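Long-range contact in serine acetyltransferase (PDB 3Q1X), which probably transfers an acetyl group to the hydroxyl of L-serine, a step of cysteine biosynthesis: residues 1-12 with 89-97. Sequence-based numbering, arbitrary orientation.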
# COMPACT_ATOMS: atom_id res chain seq x y z
N MET A 1 -18.24 -28.72 16.34
CA MET A 1 -17.57 -27.37 16.34
C MET A 1 -18.48 -26.24 16.84
O MET A 1 -17.99 -25.29 17.46
CB MET A 1 -17.02 -27.06 14.94
CG MET A 1 -16.02 -25.90 14.88
SD MET A 1 -15.19 -25.72 13.27
CE MET A 1 -16.55 -26.03 12.13
N ASP A 2 -19.78 -26.32 16.58
CA ASP A 2 -20.71 -25.27 17.02
C ASP A 2 -20.79 -25.14 18.55
O ASP A 2 -20.96 -24.03 19.07
CB ASP A 2 -22.11 -25.47 16.43
CG ASP A 2 -22.13 -25.29 14.91
OD1 ASP A 2 -21.90 -24.15 14.42
OD2 ASP A 2 -22.39 -26.28 14.21
N ASN A 3 -20.65 -26.26 19.25
CA ASN A 3 -20.68 -26.25 20.72
C ASN A 3 -19.41 -25.62 21.30
O ASN A 3 -19.48 -24.91 22.30
CB ASN A 3 -20.93 -27.65 21.28
CG ASN A 3 -22.31 -28.19 20.91
OD1 ASN A 3 -23.23 -27.43 20.64
ND2 ASN A 3 -22.44 -29.52 20.90
N TYR A 4 -18.27 -25.88 20.64
CA TYR A 4 -17.00 -25.24 21.01
C TYR A 4 -17.05 -23.74 20.72
O TYR A 4 -16.55 -22.95 21.51
CB TYR A 4 -15.82 -25.92 20.30
CG TYR A 4 -14.46 -25.63 20.92
CD1 TYR A 4 -14.20 -25.93 22.26
CD2 TYR A 4 -13.43 -25.06 20.17
CE1 TYR A 4 -12.96 -25.67 22.84
CE2 TYR A 4 -12.16 -24.79 20.75
CZ TYR A 4 -11.95 -25.10 22.08
OH TYR A 4 -10.73 -24.86 22.67
N ILE A 5 -17.67 -23.36 19.60
CA ILE A 5 -17.87 -21.95 19.25
C ILE A 5 -18.69 -21.25 20.33
O ILE A 5 -18.29 -20.19 20.81
CB ILE A 5 -18.56 -21.77 17.87
CG1 ILE A 5 -17.58 -22.10 16.74
CG2 ILE A 5 -19.09 -20.34 17.69
CD1 ILE A 5 -18.23 -22.31 15.38
N TYR A 6 -19.81 -21.87 20.73
CA TYR A 6 -20.62 -21.30 21.80
C TYR A 6 -19.80 -21.04 23.08
O TYR A 6 -19.95 -19.98 23.70
CB TYR A 6 -21.84 -22.17 22.16
CG TYR A 6 -22.36 -21.72 23.50
CD1 TYR A 6 -23.21 -20.62 23.61
CD2 TYR A 6 -21.90 -22.31 24.68
CE1 TYR A 6 -23.64 -20.17 24.86
CE2 TYR A 6 -22.31 -21.85 25.93
CZ TYR A 6 -23.18 -20.78 26.01
OH TYR A 6 -23.58 -20.34 27.25
N SER A 7 -18.96 -22.00 23.46
CA SER A 7 -18.16 -21.89 24.69
C SER A 7 -17.12 -20.79 24.58
O SER A 7 -16.89 -20.05 25.54
CB SER A 7 -17.49 -23.22 25.05
OG SER A 7 -16.32 -23.46 24.26
N ILE A 8 -16.49 -20.70 23.41
CA ILE A 8 -15.47 -19.68 23.17
C ILE A 8 -16.12 -18.29 23.10
O ILE A 8 -15.59 -17.34 23.67
CB ILE A 8 -14.60 -20.00 21.91
CG1 ILE A 8 -13.77 -21.29 22.12
CG2 ILE A 8 -13.69 -18.83 21.54
CD1 ILE A 8 -12.80 -21.27 23.30
N ALA A 9 -17.26 -18.17 22.43
CA ALA A 9 -17.99 -16.90 22.36
C ALA A 9 -18.48 -16.45 23.73
O ALA A 9 -18.52 -15.26 24.02
CB ALA A 9 -19.15 -16.99 21.40
N HIS A 10 -18.86 -17.42 24.57
CA HIS A 10 -19.24 -17.12 25.95
C HIS A 10 -18.07 -16.51 26.73
O HIS A 10 -18.25 -15.51 27.42
CB HIS A 10 -19.78 -18.36 26.66
CG HIS A 10 -20.10 -18.12 28.11
ND1 HIS A 10 -21.18 -17.37 28.51
CD2 HIS A 10 -19.45 -18.49 29.24
CE1 HIS A 10 -21.20 -17.31 29.83
NE2 HIS A 10 -20.16 -17.98 30.30
N GLN A 11 -16.88 -17.13 26.63
CA GLN A 11 -15.68 -16.64 27.31
C GLN A 11 -15.28 -15.24 26.84
O GLN A 11 -15.06 -14.35 27.66
CB GLN A 11 -14.50 -17.62 27.17
CG GLN A 11 -13.20 -17.09 27.77
CD GLN A 11 -12.11 -18.15 27.94
OE1 GLN A 11 -12.19 -19.24 27.38
NE2 GLN A 11 -11.08 -17.80 28.70
N LEU A 12 -15.21 -15.06 25.52
CA LEU A 12 -14.93 -13.75 24.91
C LEU A 12 -15.94 -12.68 25.34
O LEU A 12 -15.56 -11.52 25.58
CB LEU A 12 -14.89 -13.88 23.38
CG LEU A 12 -13.70 -14.60 22.74
CD1 LEU A 12 -13.95 -14.82 21.25
CD2 LEU A 12 -12.38 -13.87 22.95
N VAL A 89 -8.88 -25.00 12.70
CA VAL A 89 -9.88 -24.02 13.14
C VAL A 89 -10.25 -24.23 14.61
O VAL A 89 -10.56 -23.28 15.33
CB VAL A 89 -11.14 -24.03 12.24
CG1 VAL A 89 -12.24 -23.18 12.83
CG2 VAL A 89 -10.78 -23.51 10.86
N MET A 90 -10.22 -25.49 15.05
CA MET A 90 -10.37 -25.78 16.47
C MET A 90 -9.22 -25.15 17.27
O MET A 90 -9.45 -24.61 18.35
CB MET A 90 -10.48 -27.29 16.73
CG MET A 90 -11.81 -27.91 16.29
SD MET A 90 -13.31 -27.31 17.10
CE MET A 90 -13.39 -28.38 18.52
N ALA A 91 -8.01 -25.19 16.71
CA ALA A 91 -6.83 -24.54 17.29
C ALA A 91 -6.94 -23.01 17.36
O ALA A 91 -6.55 -22.40 18.36
CB ALA A 91 -5.60 -24.92 16.56
N ILE A 92 -7.45 -22.39 16.30
CA ILE A 92 -7.75 -20.96 16.34
C ILE A 92 -8.75 -20.64 17.46
O ILE A 92 -8.48 -19.79 18.33
CB ILE A 92 -8.32 -20.43 14.99
CG1 ILE A 92 -7.26 -20.50 13.89
CG2 ILE A 92 -8.77 -18.99 15.13
CD1 ILE A 92 -7.83 -20.45 12.48
N LEU A 93 -9.89 -21.32 17.44
CA LEU A 93 -10.91 -21.13 18.46
C LEU A 93 -10.33 -21.23 19.88
O LEU A 93 -10.55 -20.34 20.71
CB LEU A 93 -12.08 -22.11 18.26
CG LEU A 93 -13.08 -21.75 17.15
CD1 LEU A 93 -13.91 -22.96 16.76
CD2 LEU A 93 -13.97 -20.57 17.55
N GLU A 94 -9.56 -22.29 20.12
CA GLU A 94 -8.85 -22.50 21.39
C GLU A 94 -8.06 -21.28 21.85
O GLU A 94 -8.12 -20.90 23.03
CB GLU A 94 -7.91 -23.70 21.27
CG GLU A 94 -7.29 -24.13 22.60
CD GLU A 94 -6.18 -25.16 22.43
OE1 GLU A 94 -6.06 -25.77 21.34
OE2 GLU A 94 -5.42 -25.36 23.39
N LYS A 95 -7.33 -20.66 20.92
CA LYS A 95 -6.44 -19.53 21.23
C LYS A 95 -7.12 -18.16 21.27
O LYS A 95 -6.48 -17.19 21.66
CB LYS A 95 -5.29 -19.48 20.21
CG LYS A 95 -4.29 -20.61 20.32
CD LYS A 95 -3.22 -20.34 21.37
CE LYS A 95 -2.36 -21.57 21.57
NZ LYS A 95 -3.08 -22.64 22.32
N LEU A 96 -8.39 -18.05 20.87
CA LEU A 96 -9.00 -16.71 20.75
C LEU A 96 -9.04 -15.89 22.05
O LEU A 96 -8.80 -14.67 22.02
CB LEU A 96 -10.39 -16.76 20.08
CG LEU A 96 -10.34 -17.15 18.60
CD1 LEU A 96 -11.76 -17.27 18.04
CD2 LEU A 96 -9.54 -16.14 17.78
N PRO A 97 -9.33 -16.54 23.20
CA PRO A 97 -9.25 -15.76 24.45
C PRO A 97 -7.84 -15.21 24.74
O PRO A 97 -7.71 -14.04 25.11
CB PRO A 97 -9.69 -16.76 25.52
CG PRO A 97 -10.59 -17.69 24.79
CD PRO A 97 -9.95 -17.86 23.43
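The ring of Tyr4 lies across the groove between two nearly parallel helices, with Ile8 CG1 of its own helix 4.1 Å above one face, offset toward the rim. At its edge, near the ring plane, come Met90 O, 3.6 Å from Tyr4 CE2, and the backbone N of Glu94, which is hydrogen-bonded to that same Met90 O; Leu93 CB approaches obliquely. The Met90 chain bends at chi2 and chi3 to bring its methyl CE to 3.7 Å from Tyr4 CD2, and its sulfur makes an oblique Met-aromatic contact, 4.8 Å from the ring centroid and 53° off the normal. With CG of Tyr4 anti to the backbone N (chi1 -162°), the ring reaches far enough across for OH to rest 3.3 Å from Glu94 CA. The second flat group, the Gln11 amide, lies against the Pro97 ring, OE1 and CD nearest Pro97 CG and NE2 nearest Pro97 CB. Between these ends Ile5 CG1 meets Leu93 CD1 at 3.8 Å, an aliphatic contact. Ile8 gathers CG1, CG2 and CD1 about Leu93 O at the helix kink, where this oxygen accepts Leu96 N but no bond from Pro97, which lacks an N-H. Met1 CG touches Met90 SD at 3.8 Å. No hydrogen bond joins the segments; apolar packing holds their axes 9.5 Å apart at an 18° crossing. Within the helical part of this left-handed beta-helix enzyme, the pair joins helix 2-18 to helix 82-113; helix 59-79 touches Met1, Ile5 and Leu96, helix 36-45 packs on Leu12 and Leu96, and helix 128-144 lies against Ala91, Ile92, Lys95 and Leu96.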